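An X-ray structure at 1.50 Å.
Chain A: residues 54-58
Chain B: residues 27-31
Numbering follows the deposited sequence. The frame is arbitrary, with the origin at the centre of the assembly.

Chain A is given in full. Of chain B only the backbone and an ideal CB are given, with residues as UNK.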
# COMPACT_ATOMS: atom_id res chain seq x y z
N LYS A 54 -9.98 -0.35 -25.29
CA LYS A 54 -10.38 -1.73 -25.52
C LYS A 54 -11.38 -2.21 -24.49
O LYS A 54 -12.38 -2.85 -24.83
CB LYS A 54 -9.16 -2.65 -25.52
CG LYS A 54 -9.50 -4.13 -25.55
CD LYS A 54 -8.24 -4.98 -25.52
CE LYS A 54 -8.56 -6.47 -25.47
NZ LYS A 54 -7.33 -7.30 -25.46
N VAL A 55 -11.13 -1.91 -23.22
CA VAL A 55 -12.01 -2.36 -22.15
C VAL A 55 -13.11 -1.38 -21.75
O VAL A 55 -13.85 -1.62 -20.79
CB VAL A 55 -11.20 -2.79 -20.90
CG1 VAL A 55 -10.21 -3.89 -21.28
CG2 VAL A 55 -10.46 -1.60 -20.29
N GLY A 56 -13.22 -0.27 -22.48
CA GLY A 56 -14.26 0.71 -22.22
C GLY A 56 -14.13 1.59 -20.98
O GLY A 56 -15.14 2.00 -20.40
N ASP A 57 -12.90 1.90 -20.59
CA ASP A 57 -12.68 2.74 -19.42
C ASP A 57 -12.87 4.22 -19.69
O ASP A 57 -12.78 4.68 -20.82
CB ASP A 57 -11.24 2.62 -18.91
CG ASP A 57 -10.91 1.26 -18.35
OD1 ASP A 57 -11.83 0.52 -17.96
OD2 ASP A 57 -9.70 0.94 -18.27
N ILE A 58 -13.14 4.96 -18.62
CA ILE A 58 -13.21 6.41 -18.69
C ILE A 58 -11.79 6.68 -18.18
O ILE A 58 -11.51 6.52 -16.99
CB ILE A 58 -14.23 7.01 -17.70
CG1 ILE A 58 -15.65 6.79 -18.22
CG2 ILE A 58 -13.96 8.50 -17.51
CD1 ILE A 58 -16.74 7.34 -17.30
N UNK B 27 -8.48 -0.57 -11.19
CA UNK B 27 -8.12 0.61 -11.95
C UNK B 27 -9.33 0.95 -12.80
O UNK B 27 -10.02 1.93 -12.54
CB UNK B 27 -6.87 0.39 -12.80
N UNK B 28 -9.60 0.11 -13.80
CA UNK B 28 -10.75 0.34 -14.66
C UNK B 28 -11.58 -0.92 -14.74
O UNK B 28 -11.84 -1.56 -13.72
CB UNK B 28 -10.31 0.79 -16.06
N UNK B 29 -12.01 -1.28 -15.94
CA UNK B 29 -12.80 -2.48 -16.12
C UNK B 29 -11.90 -3.71 -16.05
O UNK B 29 -12.36 -4.85 -16.07
CB UNK B 29 -13.55 -2.43 -17.45
N UNK B 30 -10.60 -3.44 -15.96
CA UNK B 30 -9.59 -4.47 -15.82
C UNK B 30 -8.71 -3.99 -14.67
O UNK B 30 -8.60 -2.79 -14.44
CB UNK B 30 -8.80 -4.70 -17.11
N UNK B 31 -8.10 -4.92 -13.92
CA UNK B 31 -7.25 -4.48 -12.81
C UNK B 31 -5.86 -4.13 -13.32
O UNK B 31 -5.50 -4.47 -14.45
CB UNK B 31 -7.16 -5.56 -11.73

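Two short segments meet here, and what chain A offers is mostly oxygen: the carbonyl groups of A:Val55 and A:Gly56 and the carboxylate of A:Asp57, with the methyl groups of A:Val55 beside them.

At position 27 of chain B the CA-to-CB bond points sideways, and nothing of the chain A stretch lies within 5.5 Å of the ideal CB. The backbone angles (-144°/-70°) are unusual but single out no side chain; with the surroundings empty, many would be allowed. The deposited residue is B:Leu27, with chi1 t and chi2 p; its nearest side-chain approach is CD2 to OD2 of A:Asp57, 5.8 Å, and it takes no part in the contact.

Position 28 is far more restrictive. Its ideal CB is directed toward chain A and would lie 2.3 Å from OD2 of A:Asp57, well inside van der Waals distance. With the carboxylate where it is, any side chain would clash, even a single methyl group. The phi/psi pair of -128°/-136° is also an uncommon one for residues bearing a CB. Both observations call for glycine, and the residue is B:Gly28. Without a CB, its backbone can pass close to the carboxylate, with CA 3.5 Å from OD1 of A:Asp57. Its N also donates a hydrogen bond to O of residue 30 (3.1 Å), within chain B.

Position 29 faces chain A most directly. Its backbone N is 2.7 Å from OD1 of A:Asp57, and the N-H...O angle of 163° makes this a well-aligned hydrogen bond that would be available to any residue except proline. The side chain is a separate question. The CA-to-CB bond points toward chain A, and the ideal CB is 3.5 Å from O of A:Val55 and 3.5 Å from OD1 of A:Asp57. A short side chain carrying a donor would suit such an acceptor-rich site: asparagine, serine or threonine could be considered, whereas aspartate would bring a negative charge toward these oxygens. The deposited residue is B:Asn29. With chi1 m (-73°), its amide reaches across so that ND2 donates a hydrogen bond to O of A:Val55 (2.7 Å, 147°). ND2 also lies 3.3 Å from O of A:Gly56. Side chain and backbone thus engage different acceptors, linking one residue of chain B to two of chain A, while the CB atoms of B:Asn29 and A:Val55 approach to 4.2 Å.

At position 30 CA-to-CB points sideways, and the ideal CB is 4.5 Å from CG1 of A:Val55. The neighbouring methyl favours something apolar; alanine would suffice, and a larger aliphatic group might also be accommodated. The residue is B:Ala30, whose CB makes a loose apolar contact with CG1 of A:Val55 at 4.5 Å.

Position 31 is out of reach of the chain A stretch. Its phi of -83° is compatible with proline but does not require it. B:Pro31 is found there; its nearest ring atom, CD, is 8.0 Å from CG1 of A:Val55.

Chain B (27-31) LGNAP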
# COMPACT_ATOMS: atom_id res chain seq x y z
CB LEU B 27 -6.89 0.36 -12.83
CG LEU B 27 -6.41 1.62 -13.57
CD1 LEU B 27 -5.91 2.63 -12.55
CD2 LEU B 27 -5.30 1.26 -14.55
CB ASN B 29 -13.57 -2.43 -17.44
CG ASN B 29 -14.73 -1.46 -17.38
OD1 ASN B 29 -15.46 -1.42 -16.40
ND2 ASN B 29 -14.90 -0.68 -18.44
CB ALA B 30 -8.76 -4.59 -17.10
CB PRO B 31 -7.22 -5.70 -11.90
CG PRO B 31 -7.23 -6.83 -12.90
CD PRO B 31 -8.28 -6.38 -13.91
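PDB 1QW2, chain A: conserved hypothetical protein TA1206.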